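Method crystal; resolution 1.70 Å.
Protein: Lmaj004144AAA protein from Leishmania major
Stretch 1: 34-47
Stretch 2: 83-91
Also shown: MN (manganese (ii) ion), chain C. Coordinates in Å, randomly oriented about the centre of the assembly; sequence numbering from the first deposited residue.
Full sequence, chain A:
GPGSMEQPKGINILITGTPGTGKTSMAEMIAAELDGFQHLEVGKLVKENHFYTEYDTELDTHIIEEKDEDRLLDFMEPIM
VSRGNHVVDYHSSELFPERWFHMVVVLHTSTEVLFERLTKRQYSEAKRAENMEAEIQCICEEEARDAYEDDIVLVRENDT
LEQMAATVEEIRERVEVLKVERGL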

ATOM      1  N   LEU A  34       6.641   7.802  12.927  1.00 22.49           N
ATOM      2  CA  LEU A  34       7.207   6.588  13.537  1.00 21.61           C
ATOM      3  C   LEU A  34       8.723   6.568  13.356  1.00 25.29           C
ATOM      4  O   LEU A  34       9.268   7.297  12.525  1.00 33.00           O
ATOM      5  CB  LEU A  34       6.528   5.322  12.981  1.00 21.35           C
ATOM      6  CG  LEU A  34       5.000   5.209  13.110  1.00 25.64           C
ATOM      7  CD1 LEU A  34       4.594   3.747  12.894  1.00 27.63           C
ATOM      8  CD2 LEU A  34       4.418   5.707  14.399  1.00 31.42           C
ATOM      9  N   ASP A  35       9.410   5.774  14.171  1.00 27.48           N
ATOM     10  CA  ASP A  35      10.868   5.788  14.197  1.00 27.06           C
ATOM     11  C   ASP A  35      11.447   4.889  13.128  1.00 27.34           C
ATOM     12  O   ASP A  35      11.155   3.688  13.104  1.00 24.15           O
ATOM     13  CB  ASP A  35      11.404   5.302  15.545  1.00 30.70           C
ATOM     14  CG  ASP A  35      12.914   5.122  15.543  0.50 33.87           C
ATOM     15  OD1 ASP A  35      13.635   6.105  15.266  0.50 39.17           O
ATOM     16  OD2 ASP A  35      13.385   3.999  15.824  0.50 38.66           O
ATOM     17  N   GLY A  36      12.282   5.480  12.274  1.00 24.97           N
ATOM     18  CA  GLY A  36      13.110   4.725  11.350  1.00 23.18           C
ATOM     19  C   GLY A  36      12.430   4.112  10.152  1.00 24.28           C
ATOM     20  O   GLY A  36      12.930   3.116   9.650  1.00 22.95           O
ATOM     21  N   PHE A  37      11.317   4.688   9.683  1.00 21.59           N
ATOM     22  CA  PHE A  37      10.619   4.176   8.501  1.00 20.54           C
ATOM     23  C   PHE A  37      10.950   4.957   7.238  1.00 22.38           C
ATOM     24  O   PHE A  37      10.897   6.200   7.231  1.00 27.37           O
ATOM     25  CB  PHE A  37       9.104   4.181   8.710  1.00 20.73           C
ATOM     26  CG  PHE A  37       8.598   2.992   9.432  1.00 20.64           C
ATOM     27  CD1 PHE A  37       8.597   2.968  10.820  1.00 20.68           C
ATOM     28  CD2 PHE A  37       8.153   1.863   8.741  1.00 20.21           C
ATOM     29  CE1 PHE A  37       8.144   1.863  11.495  1.00 22.18           C
ATOM     30  CE2 PHE A  37       7.704   0.761   9.414  1.00 19.78           C
ATOM     31  CZ  PHE A  37       7.710   0.751  10.796  1.00 23.69           C
ATOM     32  N   GLN A  38      11.277   4.214   6.186  1.00 19.38           N
ATOM     33  CA  GLN A  38      11.493   4.720   4.834  1.00 21.30           C
ATOM     34  C   GLN A  38      10.288   4.317   4.001  1.00 20.17           C
ATOM     35  O   GLN A  38       9.905   3.139   3.992  1.00 22.10           O
ATOM     36  CB  GLN A  38      12.746   4.083   4.201  1.00 23.61           C
ATOM     37  CG  GLN A  38      12.956   4.412   2.704  1.00 31.05           C
ATOM     38  CD  GLN A  38      14.004   3.507   2.020  1.00 36.50           C
ATOM     39  OE1 GLN A  38      14.741   2.790   2.683  1.00 39.21           O
ATOM     40  NE2 GLN A  38      14.038   3.527   0.689  1.00 42.60           N
ATOM     41  N   HIS A  39       9.746   5.283   3.270  1.00 20.86           N
ATOM     42  CA  HIS A  39       8.599   5.100   2.405  1.00 20.73           C
ATOM     43  C   HIS A  39       9.048   4.714   1.010  1.00 20.10           C
ATOM     44  O   HIS A  39       9.896   5.383   0.411  1.00 22.10           O
ATOM     45  CB  HIS A  39       7.816   6.415   2.339  1.00 22.95           C
ATOM     46  CG  HIS A  39       6.736   6.468   1.300  1.00 21.46           C
ATOM     47  ND1 HIS A  39       6.490   7.602   0.546  1.00 19.47           N
ATOM     48  CD2 HIS A  39       5.776   5.577   0.956  1.00 19.73           C
ATOM     49  CE1 HIS A  39       5.444   7.392  -0.235  1.00 20.74           C
ATOM     50  NE2 HIS A  39       4.996   6.172  -0.013  1.00 19.65           N
ATOM     51  N   LEU A  40       8.487   3.630   0.504  1.00 19.42           N
ATOM     52  CA  LEU A  40       8.708   3.200  -0.895  1.00 18.70           C
ATOM     53  C   LEU A  40       7.377   3.364  -1.610  1.00 19.61           C
ATOM     54  O   LEU A  40       6.407   2.658  -1.312  1.00 19.36           O
ATOM     55  CB  LEU A  40       9.128   1.744  -1.008  1.00 22.09           C
ATOM     56  CG  LEU A  40      10.491   1.262  -0.550  1.00 27.19           C
ATOM     57  CD1 LEU A  40      10.589   1.139   0.957  1.00 32.31           C
ATOM     58  CD2 LEU A  40      10.733  -0.093  -1.197  1.00 26.50           C
ATOM     59  N   GLU A  41       7.300   4.354  -2.489  1.00 20.03           N
ATOM     60  CA  GLU A  41       6.107   4.608  -3.281  1.00 19.17           C
ATOM     61  C   GLU A  41       6.236   3.783  -4.556  1.00 20.67           C
ATOM     62  O   GLU A  41       6.842   4.203  -5.518  1.00 20.39           O
ATOM     63  CB  GLU A  41       5.966   6.133  -3.552  1.00 22.39           C
ATOM     64  CG  GLU A  41       4.632   6.589  -4.117  1.00 20.40           C
ATOM     65  CD  GLU A  41       4.372   8.105  -4.009  1.00 23.85           C
ATOM     66  OE1 GLU A  41       5.070   8.844  -3.257  1.00 25.44           O
ATOM     67  OE2 GLU A  41       3.474   8.578  -4.719  1.00 24.65           O
ATOM     68  N   VAL A  42       5.654   2.589  -4.552  1.00 20.21           N
ATOM     69  CA  VAL A  42       5.901   1.634  -5.629  1.00 18.63           C
ATOM     70  C   VAL A  42       5.449   2.126  -7.003  1.00 19.92           C
ATOM     71  O   VAL A  42       6.106   1.837  -8.019  1.00 21.04           O
ATOM     72  CB  VAL A  42       5.259   0.275  -5.253  1.00 21.57           C
ATOM     73  CG1 VAL A  42       5.405  -0.733  -6.380  1.00 21.49           C
ATOM     74  CG2 VAL A  42       5.900  -0.224  -3.986  1.00 22.46           C
ATOM     75  N   GLY A  43       4.350   2.877  -7.061  1.00 20.48           N
ATOM     76  CA  GLY A  43       3.922   3.441  -8.344  1.00 23.52           C
ATOM     77  C   GLY A  43       4.996   4.314  -9.010  1.00 21.04           C
ATOM     78  O   GLY A  43       5.142   4.327 -10.244  1.00 24.18           O
ATOM     79  N   LYS A  44       5.746   5.059  -8.203  1.00 20.62           N
ATOM     80  CA  LYS A  44       6.861   5.862  -8.707  1.00 21.63           C
ATOM     81  C   LYS A  44       7.979   4.959  -9.217  1.00 22.79           C
ATOM     82  O   LYS A  44       8.552   5.212 -10.270  1.00 22.29           O
ATOM     83  CB  LYS A  44       7.357   6.833  -7.639  1.00 23.45           C
ATOM     84  CG  LYS A  44       6.378   7.980  -7.383  1.00 24.53           C
ATOM     85  CD  LYS A  44       7.006   9.075  -6.526  1.00 32.77           C
ATOM     86  CE  LYS A  44       6.116  10.314  -6.475  1.00 39.10           C
ATOM     87  NZ  LYS A  44       6.855  11.482  -5.918  1.00 41.74           N
ATOM     88  N   LEU A  45       8.250   3.853  -8.520  1.00 20.32           N
ATOM     89  CA  LEU A  45       9.271   2.919  -9.008  1.00 19.03           C
ATOM     90  C   LEU A  45       8.874   2.343 -10.348  1.00 21.62           C
ATOM     91  O   LEU A  45       9.694   2.214 -11.260  1.00 20.68           O
ATOM     92  CB  LEU A  45       9.492   1.773  -8.021  1.00 21.11           C
ATOM     93  CG  LEU A  45       9.983   2.214  -6.651  1.00 24.27           C
ATOM     94  CD1 LEU A  45      10.084   1.010  -5.733  1.00 24.41           C
ATOM     95  CD2 LEU A  45      11.313   2.929  -6.737  1.00 24.83           C
ATOM     96  N   VAL A  46       7.604   1.978 -10.467  1.00 20.39           N
ATOM     97  CA  VAL A  46       7.089   1.391 -11.711  1.00 21.01           C
ATOM     98  C   VAL A  46       7.257   2.372 -12.882  1.00 20.18           C
ATOM     99  O   VAL A  46       7.704   1.990 -13.968  1.00 20.57           O
ATOM    100  CB  VAL A  46       5.620   0.917 -11.516  1.00 20.87           C
ATOM    101  CG1 VAL A  46       4.971   0.524 -12.834  1.00 21.45           C
ATOM    102  CG2 VAL A  46       5.570  -0.228 -10.538  1.00 21.62           C
ATOM    103  N   LYS A  47       6.890   3.635 -12.671  1.00 18.34           N
ATOM    104  CA  LYS A  47       7.070   4.693 -13.680  1.00 18.37           C
ATOM    105  C   LYS A  47       8.533   4.907 -14.019  1.00 19.29           C
ATOM    106  O   LYS A  47       8.929   4.954 -15.207  1.00 20.71           O
ATOM    107  CB  LYS A  47       6.493   6.018 -13.157  0.50 15.33           C
ATOM    108  CG  LYS A  47       6.652   7.217 -14.103  0.50 20.99           C
ATOM    109  CD  LYS A  47       6.082   8.497 -13.477  0.50 26.15           C
ATOM    110  CE  LYS A  47       6.520   9.741 -14.218  0.50 27.78           C
ATOM    111  NZ  LYS A  47       5.992   9.789 -15.608  0.50 29.25           N
TER
HETATM  112 MN    MN C 311       7.874   9.394   0.194  1.00 19.37          MN
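Stretch 2, residues 83-91: RGNHVVDYH

The most unusual feature of this contact is a histidine that works at both ends of its ring. His39 ND1 binds the manganese ion at 2.3 Å, while His39 NE2 donates a hydrogen bond of 2.9 Å to Asp89 OD2. Imidazole suits this place because its two nitrogens can serve a metal and an acceptor at once, and a carboxylate is a natural partner for the N-H that remains; the ring is thereby held in position for the ion.

Around this pair, stretch 2 lies beside stretch 1 as a parallel β-strand. Residues 37-41 and the strand beginning at Asn85 run in the same direction, with an angle of 27° between them, a signed crossing of -27°, and axes 4.3 Å apart at closest approach. The register is simple: Phe37 pairs with Asn85, Gln38 with His86, His39 with Val87, Leu40 with Val88 and Glu41 with Asp89. The CA atoms of Phe37 and Asn85 are 4.6 Å apart, those of Glu41 and Asp89 5.1 Å.

The backbone bonds form a ladder. Asn85 N donates to Gly36 O (3.0 Å), Gln38 N to Asn85 O (2.9 Å), Val87 N to Gln38 O (2.8 Å), Leu40 N to Val87 O (2.9 Å) and Asp89 N to Leu40 O (3.0 Å). Val42 N continues it to Asp89 O (3.1 Å), although Val42 already belongs to the helix that follows the N-cap residue Glu41. Water 3 links Gly43 N and Asp89 O, at 2.9 Å from each.

At the start, Gly36 has a positive phi, which favours glycine, and Asn85 ND2 reaches back to Asp35 O (3.2 Å). The methylene of Asn85 is useful too: its CB lies over the Phe37 ring, 3.4 Å from the centroid of CG, CD1, CD2, CE1, CE2 and CZ. Phe37 CD2 also approaches Val87 CB at 4.1 Å, on the face shared with His39 and Asp89.

The other face carries Gln38, Leu40, His86 and Val88. Gln38 OE1 lies at the edge of the His86 ring, 3.4 Å from His86 CD2, and Leu40 CD1 is 3.8 Å from His86 CB. Beyond the strand, branched Val42 offers apolar surface to two partners: its CG2 meets Val88 CG1 at 3.4 Å, and its CG1 packs over the Tyr90 ring, 3.5 Å from Tyr90 CD1. One helical turn on, Val46 CG2 comes within 4.0 Å of Tyr90 OH.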

ATOM      1  N   ARG A  83      18.741  -2.971   6.489  1.00 25.36           N
ATOM      2  CA  ARG A  83      18.513  -2.500   7.858  1.00 25.68           C
ATOM      3  C   ARG A  83      17.538  -1.322   7.834  1.00 24.68           C
ATOM      4  O   ARG A  83      17.478  -0.587   6.858  1.00 28.68           O
ATOM      5  CB  ARG A  83      19.832  -2.109   8.547  1.00 27.02           C
ATOM      6  CG  ARG A  83      20.626  -1.012   7.844  0.50 29.10           C
ATOM      7  CD  ARG A  83      21.889  -0.595   8.635  0.50 32.34           C
ATOM      8  NE  ARG A  83      22.725  -1.716   9.084  0.50 34.27           N
ATOM      9  CZ  ARG A  83      23.887  -1.576   9.726  0.50 34.86           C
ATOM     10  NH1 ARG A  83      24.377  -0.368   9.992  0.50 34.48           N
ATOM     11  NH2 ARG A  83      24.575  -2.650  10.099  0.50 35.94           N
ATOM     12  N   GLY A  84      16.755  -1.180   8.897  1.00 22.70           N
ATOM     13  CA  GLY A  84      15.790  -0.091   9.040  1.00 20.62           C
ATOM     14  C   GLY A  84      14.411  -0.640   8.730  1.00 19.91           C
ATOM     15  O   GLY A  84      14.286  -1.797   8.320  1.00 22.38           O
ATOM     16  N   ASN A  85      13.396   0.195   8.916  1.00 18.10           N
ATOM     17  CA  ASN A  85      12.011  -0.183   8.701  1.00 17.92           C
ATOM     18  C   ASN A  85      11.507   0.450   7.425  1.00 18.47           C
ATOM     19  O   ASN A  85      12.011   1.486   6.984  1.00 20.48           O
ATOM     20  CB  ASN A  85      11.168   0.243   9.905  1.00 21.13           C
ATOM     21  CG  ASN A  85      11.769  -0.200  11.227  1.00 21.66           C
ATOM     22  OD1 ASN A  85      12.229  -1.336  11.368  1.00 20.37           O
ATOM     23  ND2 ASN A  85      11.789   0.714  12.212  1.00 22.74           N
ATOM     24  N   HIS A  86      10.587  -0.238   6.762  1.00 18.11           N
ATOM     25  CA  HIS A  86      10.102   0.213   5.470  1.00 17.60           C
ATOM     26  C   HIS A  86       8.596   0.197   5.439  1.00 18.52           C
ATOM     27  O   HIS A  86       7.969  -0.755   5.927  1.00 20.01           O
ATOM     28  CB  HIS A  86      10.676  -0.657   4.331  1.00 20.17           C
ATOM     29  CG  HIS A  86      12.170  -0.801   4.410  1.00 19.03           C
ATOM     30  ND1 HIS A  86      12.784  -1.859   5.040  1.00 19.22           N
ATOM     31  CD2 HIS A  86      13.167   0.003   3.968  1.00 22.45           C
ATOM     32  CE1 HIS A  86      14.101  -1.684   5.015  1.00 22.12           C
ATOM     33  NE2 HIS A  86      14.363  -0.569   4.354  1.00 20.12           N
ATOM     34  N   VAL A  87       8.021   1.247   4.863  1.00 18.35           N
ATOM     35  CA  VAL A  87       6.572   1.309   4.638  1.00 20.95           C
ATOM     36  C   VAL A  87       6.351   1.386   3.137  1.00 19.67           C
ATOM     37  O   VAL A  87       6.736   2.360   2.470  1.00 21.08           O
ATOM     38  CB  VAL A  87       5.863   2.448   5.440  1.00 18.91           C
ATOM     39  CG1 VAL A  87       6.475   3.840   5.190  1.00 20.71           C
ATOM     40  CG2 VAL A  87       4.358   2.442   5.159  1.00 20.40           C
ATOM     41  N   VAL A  88       5.804   0.319   2.604  1.00 17.73           N
ATOM     42  CA  VAL A  88       5.613   0.188   1.166  1.00 18.76           C
ATOM     43  C   VAL A  88       4.168   0.577   0.860  1.00 20.83           C
ATOM     44  O   VAL A  88       3.248   0.243   1.624  1.00 21.32           O
ATOM     45  CB  VAL A  88       5.860  -1.248   0.712  1.00 20.82           C
ATOM     46  CG1 VAL A  88       5.583  -1.405  -0.767  1.00 22.35           C
ATOM     47  CG2 VAL A  88       7.303  -1.624   0.996  1.00 23.60           C
ATOM     48  N   ASP A  89       3.995   1.273  -0.257  1.00 18.04           N
ATOM     49  CA  ASP A  89       2.737   1.915  -0.617  1.00 18.73           C
ATOM     50  C   ASP A  89       2.390   1.484  -2.035  1.00 18.97           C
ATOM     51  O   ASP A  89       3.116   1.831  -2.957  1.00 18.33           O
ATOM     52  CB  ASP A  89       3.023   3.423  -0.481  1.00 19.92           C
ATOM     53  CG  ASP A  89       2.131   4.301  -1.261  1.00 19.20           C
ATOM     54  OD1 ASP A  89       1.089   3.879  -1.754  1.00 22.17           O
ATOM     55  OD2 ASP A  89       2.479   5.511  -1.296  1.00 21.88           O
ATOM     56  N   TYR A  90       1.334   0.676  -2.206  1.00 17.49           N
ATOM     57  CA  TYR A  90       0.932   0.204  -3.564  1.00 18.61           C
ATOM     58  C   TYR A  90      -0.498  -0.264  -3.589  1.00 18.79           C
ATOM     59  O   TYR A  90      -0.964  -0.830  -2.605  1.00 20.06           O
ATOM     60  CB  TYR A  90       1.847  -0.943  -4.062  1.00 18.62           C
ATOM     61  CG  TYR A  90       1.846  -1.176  -5.570  1.00 18.30           C
ATOM     62  CD1 TYR A  90       1.916  -0.117  -6.467  1.00 20.34           C
ATOM     63  CD2 TYR A  90       1.885  -2.472  -6.092  1.00 19.43           C
ATOM     64  CE1 TYR A  90       1.967  -0.344  -7.847  1.00 19.50           C
ATOM     65  CE2 TYR A  90       1.963  -2.699  -7.460  1.00 21.19           C
ATOM     66  CZ  TYR A  90       2.004  -1.636  -8.320  1.00 22.38           C
ATOM     67  OH  TYR A  90       2.063  -1.869  -9.686  1.00 25.83           O
ATOM     68  N   HIS A  91      -1.157  -0.090  -4.736  1.00 18.99           N
ATOM     69  CA  HIS A  91      -2.562  -0.456  -4.890  1.00 20.99           C
ATOM     70  C   HIS A  91      -2.743  -1.969  -5.000  1.00 25.86           C
ATOM     71  O   HIS A  91      -3.838  -2.464  -4.794  1.00 30.62           O
ATOM     72  CB  HIS A  91      -3.192   0.271  -6.084  1.00 21.52           C
ATOM     73  CG  HIS A  91      -2.605  -0.107  -7.408  1.00 24.07           C
ATOM     74  ND1 HIS A  91      -1.751   0.707  -8.113  1.00 33.93           N
ATOM     75  CD2 HIS A  91      -2.764  -1.221  -8.160  1.00 31.77           C
ATOM     76  CE1 HIS A  91      -1.401   0.111  -9.243  1.00 26.56           C
ATOM     77  NE2 HIS A  91      -1.991  -1.066  -9.288  1.00 36.56           N
TER
HETATM   78  O   HOH W   1       9.589   8.063  -0.502  1.00 22.78           O
HETATM   79  O   HOH W   2       7.294   9.376  -1.920  1.00 22.88           O
HETATM   80  O   HOH W   3       2.709   3.847  -4.942  1.00 16.69           O
HETATM   81  O   HOH W   4       9.162  11.125  -0.355  1.00 20.94           O
HETATM   82  O   HOH W   5       8.760   9.657   2.007  1.00 23.95           O